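Local coordinates for deoxyribodipyrimidine photo-lyase (Oryza sativa Japonica Group, PDB 3UMV), which uses light and a bound FAD to split cyclobutane pyrimidine dimers in ultraviolet-damaged DNA back into separate pyrimidines, at residues R86-G91 with Y424-R429. Residues are numbered along the deposited sequence; the frame is centred on the assembly and turned at random.
Sequences RRRQLG and YEIDGR. With FAD (flavin-adenine dinucleotide), chain I.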
loop_
_atom_site.group_PDB
_atom_site.type_symbol
_atom_site.label_atom_id
_atom_site.label_comp_id
_atom_site.label_asym_id
_atom_site.label_seq_id
_atom_site.Cartn_x
_atom_site.Cartn_y
_atom_site.Cartn_z
ATOM N N ARG A 86 -13.733 -0.491 3.805
ATOM C CA ARG A 86 -14.779 -1.128 4.594
ATOM C C ARG A 86 -14.355 -1.094 6.056
ATOM O O ARG A 86 -13.266 -0.625 6.378
ATOM C CB ARG A 86 -14.980 -2.584 4.159
ATOM C CG ARG A 86 -15.133 -2.832 2.657
ATOM C CD ARG A 86 -16.176 -1.939 2.034
ATOM N NE ARG A 86 -16.803 -2.544 0.853
ATOM C CZ ARG A 86 -16.213 -2.684 -0.336
ATOM N NH1 ARG A 86 -14.965 -2.287 -0.515
ATOM N NH2 ARG A 86 -16.874 -3.230 -1.350
ATOM N N ARG A 87 -15.205 -1.614 6.937
ATOM C CA ARG A 87 -14.911 -1.627 8.369
ATOM C C ARG A 87 -13.505 -2.127 8.659
ATOM O O ARG A 87 -12.777 -1.517 9.442
ATOM C CB ARG A 87 -15.917 -2.502 9.118
ATOM C CG ARG A 87 -15.488 -2.847 10.528
ATOM C CD ARG A 87 -16.576 -3.631 11.278
ATOM N NE ARG A 87 -17.810 -2.870 11.420
ATOM C CZ ARG A 87 -18.087 -2.095 12.471
ATOM N NH1 ARG A 87 -17.212 -1.983 13.464
ATOM N NH2 ARG A 87 -19.229 -1.426 12.527
ATOM N N ARG A 88 -13.151 -3.252 8.042
ATOM C CA ARG A 88 -11.846 -3.890 8.207
ATOM C C ARG A 88 -10.689 -2.929 8.014
ATOM O O ARG A 88 -9.766 -2.896 8.826
ATOM C CB ARG A 88 -11.695 -5.052 7.217
ATOM C CG ARG A 88 -10.300 -5.693 7.193
ATOM C CD ARG A 88 -10.293 -7.016 6.413
ATOM N NE ARG A 88 -11.047 -8.049 7.120
ATOM C CZ ARG A 88 -11.431 -9.208 6.596
ATOM N NH1 ARG A 88 -11.141 -9.520 5.348
ATOM N NH2 ARG A 88 -12.114 -10.065 7.339
ATOM N N GLN A 89 -10.720 -2.173 6.925
ATOM C CA GLN A 89 -9.623 -1.262 6.616
ATOM C C GLN A 89 -9.697 0.043 7.392
ATOM O O GLN A 89 -8.660 0.594 7.796
ATOM C CB GLN A 89 -9.554 -0.978 5.115
ATOM C CG GLN A 89 -9.274 -2.221 4.259
ATOM C CD GLN A 89 -10.531 -3.034 3.969
ATOM O OE1 GLN A 89 -11.660 -2.606 4.274
ATOM N NE2 GLN A 89 -10.345 -4.221 3.390
ATOM N N LEU A 90 -10.918 0.540 7.591
ATOM C CA LEU A 90 -11.121 1.768 8.351
ATOM C C LEU A 90 -10.730 1.587 9.819
ATOM O O LEU A 90 -10.123 2.475 10.439
ATOM C CB LEU A 90 -12.574 2.223 8.214
ATOM C CG LEU A 90 -12.947 2.731 6.820
ATOM C CD1 LEU A 90 -14.458 2.913 6.687
ATOM C CD2 LEU A 90 -12.239 4.021 6.531
ATOM N N GLY A 91 -11.051 0.421 10.375
ATOM C CA GLY A 91 -10.763 0.175 11.772
ATOM C C GLY A 91 -9.264 0.138 12.003
ATOM O O GLY A 91 -8.760 0.706 12.971
ATOM N N TYR A 424 -11.717 -7.049 0.677
ATOM C CA TYR A 424 -11.340 -7.968 1.744
ATOM C C TYR A 424 -9.906 -7.873 2.268
ATOM O O TYR A 424 -9.650 -8.186 3.439
ATOM C CB TYR A 424 -11.619 -9.408 1.285
ATOM C CG TYR A 424 -13.108 -9.702 1.191
ATOM C CD1 TYR A 424 -13.746 -9.850 -0.036
ATOM C CD2 TYR A 424 -13.870 -9.800 2.335
ATOM C CE1 TYR A 424 -15.116 -10.130 -0.108
ATOM C CE2 TYR A 424 -15.233 -10.073 2.272
ATOM C CZ TYR A 424 -15.843 -10.224 1.053
ATOM O OH TYR A 424 -17.191 -10.493 1.006
ATOM N N GLU A 425 -8.957 -7.497 1.413
ATOM C CA GLU A 425 -7.561 -7.487 1.842
ATOM C C GLU A 425 -7.248 -6.300 2.757
ATOM O O GLU A 425 -7.657 -5.168 2.511
ATOM C CB GLU A 425 -6.601 -7.494 0.644
ATOM C CG GLU A 425 -6.733 -8.662 -0.288
ATOM C CD GLU A 425 -6.019 -9.925 0.190
ATOM O OE1 GLU A 425 -5.804 -10.825 -0.640
ATOM O OE2 GLU A 425 -5.663 -10.014 1.380
ATOM N N ILE A 426 -6.507 -6.570 3.821
ATOM C CA ILE A 426 -6.071 -5.511 4.714
ATOM C C ILE A 426 -5.032 -4.619 4.036
ATOM O O ILE A 426 -4.895 -3.452 4.380
ATOM C CB ILE A 426 -5.541 -6.090 6.044
ATOM C CG1 ILE A 426 -5.316 -4.962 7.057
ATOM C CG2 ILE A 426 -4.290 -6.948 5.819
ATOM C CD1 ILE A 426 -6.547 -4.144 7.301
ATOM N N ASP A 427 -4.352 -5.164 3.031
ATOM C CA ASP A 427 -3.298 -4.460 2.308
ATOM C C ASP A 427 -3.751 -3.954 0.926
ATOM O O ASP A 427 -2.936 -3.512 0.106
ATOM C CB ASP A 427 -2.025 -5.346 2.220
ATOM C CG ASP A 427 -2.271 -6.687 1.518
ATOM O OD1 ASP A 427 -3.258 -6.821 0.768
ATOM O OD2 ASP A 427 -1.462 -7.620 1.713
ATOM N N GLY A 428 -5.065 -3.989 0.699
ATOM C CA GLY A 428 -5.651 -3.676 -0.594
ATOM C C GLY A 428 -5.832 -2.190 -0.834
ATOM O O GLY A 428 -5.404 -1.375 -0.015
ATOM N N ARG A 429 -6.462 -1.835 -1.953
ATOM C CA ARG A 429 -6.591 -0.432 -2.360
ATOM C C ARG A 429 -5.191 0.184 -2.401
ATOM O O ARG A 429 -4.915 1.206 -1.769
ATOM C CB ARG A 429 -7.532 0.337 -1.407
ATOM C CG ARG A 429 -8.988 -0.168 -1.390
ATOM C CD ARG A 429 -9.743 0.303 -0.129
ATOM N NE ARG A 429 -8.919 0.121 1.064
ATOM C CZ ARG A 429 -8.443 1.119 1.811
ATOM N NH1 ARG A 429 -8.753 2.390 1.532
ATOM N NH2 ARG A 429 -7.667 0.845 2.855
HETATM P PA FAD I . 6.290 -10.975 1.738
HETATM O O1A FAD I . 6.558 -12.155 0.853
HETATM O O2A FAD I . 6.878 -11.082 3.117
HETATM O O5B FAD I . 6.811 -9.662 0.987
HETATM C C5B FAD I . 7.328 -8.552 1.689
HETATM C C4B FAD I . 6.902 -7.254 0.997
HETATM O O4B FAD I . 7.337 -7.202 -0.353
HETATM C C3B FAD I . 5.393 -7.125 0.916
HETATM O O3B FAD I . 4.852 -6.612 2.110
HETATM C C2B FAD I . 5.244 -6.155 -0.218
HETATM O O2B FAD I . 5.561 -4.851 0.230
HETATM C C1B FAD I . 6.348 -6.588 -1.149
HETATM N N9A FAD I . 5.844 -7.528 -2.163
HETATM C C8A FAD I . 5.846 -8.897 -2.114
HETATM N N7A FAD I . 5.297 -9.350 -3.266
HETATM C C5A FAD I . 4.933 -8.286 -4.035
HETATM C C6A FAD I . 4.338 -8.145 -5.294
HETATM N N6A FAD I . 4.077 -9.193 -6.075
HETATM N N1A FAD I . 4.105 -6.887 -5.805
HETATM C C2A FAD I . 4.468 -5.774 -5.082
HETATM N N3A FAD I . 5.049 -5.913 -3.842
HETATM C C4A FAD I . 5.286 -7.145 -3.341
HETATM N N1 FAD I . 0.151 -6.537 -2.359
HETATM C C2 FAD I . -0.311 -5.538 -1.554
HETATM O O2 FAD I . 0.505 -4.963 -0.832
HETATM N N3 FAD I . -1.647 -5.177 -1.576
HETATM C C4 FAD I . -2.539 -5.836 -2.403
HETATM O O4 FAD I . -3.732 -5.514 -2.417
HETATM C C4X FAD I . -2.056 -6.844 -3.228
HETATM N N5 FAD I . -2.893 -7.547 -4.063
HETATM C C5X FAD I . -2.392 -8.533 -4.890
HETATM C C6 FAD I . -3.248 -9.220 -5.761
HETATM C C7 FAD I . -2.744 -10.222 -6.595
HETATM C C7M FAD I . -3.683 -10.936 -7.532
HETATM C C8 FAD I . -1.383 -10.535 -6.544
HETATM C C8M FAD I . -0.784 -11.603 -7.411
HETATM C C9 FAD I . -0.550 -9.857 -5.670
HETATM C C9A FAD I . -1.048 -8.861 -4.851
HETATM N N10 FAD I . -0.210 -8.193 -3.981
HETATM C C10 FAD I . -0.721 -7.192 -3.192
HETATM C "C1'" FAD I . 1.275 -8.513 -3.890
HETATM C "C2'" FAD I . 1.631 -9.603 -2.830
HETATM O "O2'" FAD I . 0.819 -10.781 -2.899
HETATM C "C3'" FAD I . 1.594 -9.096 -1.376
HETATM O "O3'" FAD I . 2.343 -7.914 -1.280
HETATM C "C4'" FAD I . 2.154 -10.103 -0.368
HETATM O "O4'" FAD I . 1.415 -11.308 -0.436
HETATM C "C5'" FAD I . 2.078 -9.476 1.023
HETATM O "O5'" FAD I . 2.311 -10.367 2.087
HETATM P P FAD I . 3.668 -10.236 2.934
HETATM O O1P FAD I . 3.877 -8.807 3.399
HETATM O O2P FAD I . 3.638 -11.221 4.074
HETATM O O3P FAD I . 4.683 -10.717 1.776
#
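Two side chains from the first turn of helix 87-106 hydrogen-bond to carbonyls at the end of helix 410-424 and at the start of the loop after it. Arg88, with CG anti to the backbone N (chi1 173°) and its chain bent at chi3, sends NH1 to Tyr424 O at 2.8 Å, on a lone pair and within the guanidinium plane. Its NE and NH2 bind Pro237 O and Val386 O, so three carbonyls fix the rotation of this buried group. Gln89 folds at chi2 (83°): NE2 donates almost straight (174°) to Glu425 O at 3.0 Å, approaching from above that carbonyl plane, and also binds Lys423 O. Its OE1 turns back to accept from the backbone N-H of Arg86, the N-cap residue (N to OE1 3.0 Å). The contact joins the photolyase alpha/beta domain to the helical FAD-binding region, where Glu425-Gly428 form a type I beta turn. Within this turn, Asp427 O accepts from flavin N3 (2.7 Å), and Asp427 OD2 is salt-bridged to Arg396. Van der Waals contacts flank the hydrogen bonds: Ile426 CD1 lies 3.8 Å from Arg88 O, and the two side chains cross at about a right angle. Arg429 NH2 lies 3.5 Å from Gln89 CB, while its NH1 binds Leu82 O.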